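Local coordinates for protein lectin (Trichosanthes anguina, PDB 4HR6) that probably binds carbohydrate as a three-chain, nontoxic seed lectin homologous to type II ribosome-inactivating proteins, at residues 17-22 / 51-56. Numbering follows the deposited sequence.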
ATOM      1  N   THR B  17      10.048 -10.774 -27.229  1.00 33.26           N
ATOM      2  CA  THR B  17      10.513  -9.528 -26.668  1.00 33.53           C
ATOM      3  C   THR B  17       9.356  -8.549 -26.669  1.00 32.93           C
ATOM      4  O   THR B  17       8.774  -8.261 -27.708  1.00 35.18           O
ATOM      5  CB  THR B  17      11.671  -8.939 -27.476  1.00 31.26           C
ATOM      6  OG1 THR B  17      12.786  -9.813 -27.382  1.00 36.07           O
ATOM      7  CG2 THR B  17      12.085  -7.593 -26.923  1.00 30.35           C
ATOM      8  N   LEU B  18       9.075  -8.008 -25.497  1.00 33.21           N
ATOM      9  CA  LEU B  18       7.947  -7.145 -25.286  1.00 34.05           C
ATOM     10  C   LEU B  18       8.442  -5.733 -24.982  1.00 33.36           C
ATOM     11  O   LEU B  18       9.342  -5.548 -24.155  1.00 35.21           O
ATOM     12  CB  LEU B  18       7.157  -7.723 -24.134  1.00 38.96           C
ATOM     13  CG  LEU B  18       5.906  -7.015 -23.673  1.00 43.76           C
ATOM     14  CD1 LEU B  18       4.779  -7.230 -24.659  1.00 44.30           C
ATOM     15  CD2 LEU B  18       5.559  -7.571 -22.301  1.00 46.44           C
ATOM     16  N   ALA B  19       7.867  -4.742 -25.660  1.00 31.22           N
ATOM     17  CA  ALA B  19       8.305  -3.354 -25.521  1.00 32.85           C
ATOM     18  C   ALA B  19       7.274  -2.549 -24.747  1.00 31.71           C
ATOM     19  O   ALA B  19       6.077  -2.635 -25.007  1.00 32.44           O
ATOM     20  CB  ALA B  19       8.553  -2.724 -26.893  1.00 31.88           C
ATOM     21  N   ILE B  20       7.760  -1.778 -23.788  1.00 33.64           N
ATOM     22  CA  ILE B  20       6.916  -1.076 -22.837  1.00 35.80           C
ATOM     23  C   ILE B  20       7.255   0.400 -22.871  1.00 32.60           C
ATOM     24  O   ILE B  20       8.417   0.764 -22.769  1.00 31.80           O
ATOM     25  CB  ILE B  20       7.144  -1.602 -21.400  1.00 39.08           C
ATOM     26  CG1 ILE B  20       6.309  -2.853 -21.147  1.00 43.07           C
ATOM     27  CG2 ILE B  20       6.749  -0.569 -20.360  1.00 38.99           C
ATOM     28  CD1 ILE B  20       6.860  -4.097 -21.776  1.00 45.92           C
ATOM     29  N   ASP B  21       6.227   1.229 -23.010  1.00 31.35           N
ATOM     30  CA  ASP B  21       6.344   2.683 -22.964  1.00 31.79           C
ATOM     31  C   ASP B  21       6.507   3.081 -21.503  1.00 31.44           C
ATOM     32  O   ASP B  21       5.601   2.868 -20.729  1.00 31.58           O
ATOM     33  CB  ASP B  21       5.060   3.287 -23.536  1.00 34.65           C
ATOM     34  CG  ASP B  21       5.138   4.811 -23.745  1.00 38.12           C
ATOM     35  OD1 ASP B  21       5.996   5.481 -23.139  1.00 38.96           O
ATOM     36  OD2 ASP B  21       4.313   5.337 -24.523  1.00 39.88           O
ATOM     37  N   VAL B  22       7.648   3.641 -21.109  1.00 32.29           N
ATOM     38  CA  VAL B  22       7.865   3.991 -19.688  1.00 35.72           C
ATOM     39  C   VAL B  22       7.016   5.179 -19.234  1.00 37.01           C
ATOM     40  O   VAL B  22       6.804   5.375 -18.050  1.00 38.00           O
ATOM     41  CB  VAL B  22       9.352   4.272 -19.359  1.00 38.63           C
ATOM     42  CG1 VAL B  22      10.229   3.128 -19.862  1.00 43.23           C
ATOM     43  CG2 VAL B  22       9.824   5.585 -19.966  1.00 39.12           C
ATOM     44  N   THR B  51      11.076   3.962 -33.932  1.00 40.73           N
ATOM     45  CA  THR B  51      12.247   3.575 -33.177  1.00 40.21           C
ATOM     46  C   THR B  51      12.313   2.099 -32.816  1.00 39.47           C
ATOM     47  O   THR B  51      13.385   1.636 -32.475  1.00 41.23           O
ATOM     48  CB  THR B  51      12.374   4.401 -31.871  1.00 43.20           C
ATOM     49  OG1 THR B  51      11.165   4.313 -31.133  1.00 43.79           O
ATOM     50  CG2 THR B  51      12.637   5.872 -32.168  1.00 44.98           C
ATOM     51  N   LEU B  52      11.204   1.354 -32.862  1.00 37.97           N
ATOM     52  CA  LEU B  52      11.250  -0.054 -32.444  1.00 37.08           C
ATOM     53  C   LEU B  52      11.080  -1.008 -33.603  1.00 32.29           C
ATOM     54  O   LEU B  52      10.204  -0.834 -34.429  1.00 30.30           O
ATOM     55  CB  LEU B  52      10.147  -0.373 -31.437  1.00 38.68           C
ATOM     56  CG  LEU B  52      10.163   0.339 -30.095  1.00 40.34           C
ATOM     57  CD1 LEU B  52       8.830   0.120 -29.391  1.00 40.26           C
ATOM     58  CD2 LEU B  52      11.326  -0.161 -29.256  1.00 41.53           C
ATOM     59  N   PHE B  53      11.891  -2.052 -33.604  1.00 33.50           N
ATOM     60  CA  PHE B  53      11.759  -3.160 -34.542  1.00 34.14           C
ATOM     61  C   PHE B  53      11.708  -2.657 -35.978  1.00 34.46           C
ATOM     62  O   PHE B  53      10.909  -3.114 -36.786  1.00 36.00           O
ATOM     63  CB  PHE B  53      10.537  -4.028 -34.195  1.00 33.79           C
ATOM     64  CG  PHE B  53      10.474  -4.444 -32.744  1.00 34.47           C
ATOM     65  CD1 PHE B  53      11.576  -5.001 -32.107  1.00 36.37           C
ATOM     66  CD2 PHE B  53       9.312  -4.261 -32.002  1.00 33.57           C
ATOM     67  CE1 PHE B  53      11.518  -5.364 -30.770  1.00 35.30           C
ATOM     68  CE2 PHE B  53       9.257  -4.625 -30.669  1.00 33.32           C
ATOM     69  CZ  PHE B  53      10.355  -5.175 -30.055  1.00 33.62           C
ATOM     70  N   THR B  54      12.581  -1.708 -36.288  1.00 37.12           N
ATOM     71  CA  THR B  54      12.525  -1.010 -37.579  1.00 39.40           C
ATOM     72  C   THR B  54      13.052  -1.854 -38.737  1.00 38.58           C
ATOM     73  O   THR B  54      12.763  -1.570 -39.880  1.00 40.13           O
ATOM     74  CB  THR B  54      13.285   0.325 -37.514  1.00 39.73           C
ATOM     75  OG1 THR B  54      14.586   0.108 -36.946  1.00 39.07           O
ATOM     76  CG2 THR B  54      12.522   1.293 -36.636  1.00 42.09           C
ATOM     77  N   ASP B  55      13.803  -2.897 -38.424  1.00 40.01           N
ATOM     78  CA  ASP B  55      14.231  -3.878 -39.411  1.00 44.07           C
ATOM     79  C   ASP B  55      13.294  -5.094 -39.433  1.00 40.67           C
ATOM     80  O   ASP B  55      13.757  -6.217 -39.585  1.00 40.05           O
ATOM     81  CB  ASP B  55      15.645  -4.339 -39.062  1.00 48.95           C
ATOM     82  CG  ASP B  55      15.708  -4.975 -37.693  1.00 57.45           C
ATOM     83  OD1 ASP B  55      15.165  -4.384 -36.733  1.00 64.87           O
ATOM     84  OD2 ASP B  55      16.256  -6.083 -37.577  1.00 68.25           O
ATOM     85  N   THR B  56      11.988  -4.871 -39.273  1.00 35.85           N
ATOM     86  CA  THR B  56      10.988  -5.935 -39.339  1.00 34.30           C
ATOM     87  C   THR B  56       9.814  -5.423 -40.135  1.00 33.39           C
ATOM     88  O   THR B  56       9.695  -4.226 -40.358  1.00 34.85           O
ATOM     89  CB  THR B  56      10.509  -6.378 -37.917  1.00 35.09           C
ATOM     90  OG1 THR B  56       9.715  -5.349 -37.301  1.00 32.43           O
ATOM     91  CG2 THR B  56      11.674  -6.659 -37.052  1.00 33.36           C
TER
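Ala19, on strand 15-21, packs against Leu52 and Phe53 of the loop that leaves helix 46-51, and the backbones stay well apart, the CA atoms of Ala19 and Leu52 being 8.2 Å from each other. No hydrogen bond joins the segments; side chains make the contact, with the backbone O of Thr17 also meeting the Phe53 ring. In the extended strand Thr17 and Ala19 point their CB atoms at the loop while Leu18 and Ile20 point theirs away. A small methyl suits position 19, for it lets two larger groups approach: CB of Ala19 meets Leu52 CD1 at 3.8 Å and Phe53 CE2 at 4.3 Å. Both loop residues hold CG anti to the carbonyl carbon (chi1 -63° in Leu52, -50° in Phe53), which sends branched tip and ring toward the strand. This is the mixed N-terminal sheet of the ribosome-inactivating protein fold; the loop runs along one face of it toward strand 57-60, and an apolar, branched Leu52 suits its buried site among Ala19, Phe3 and Val28. The broad ring of Phe53 reaches both Ala19 and Thr17 from a partly exposed turn: Thr17 O lies oblique to it, 4.2 Å from CZ, and the threonine's apolar branch, CG2, is 4.3 Å from the same CZ. Phe53 also starts a type I turn ending at Thr56, whose hydroxyl OG1 donates to Phe53 O over 2.6 Å, reinforcing a weak backbone bond from Thr56 N to that same oxygen.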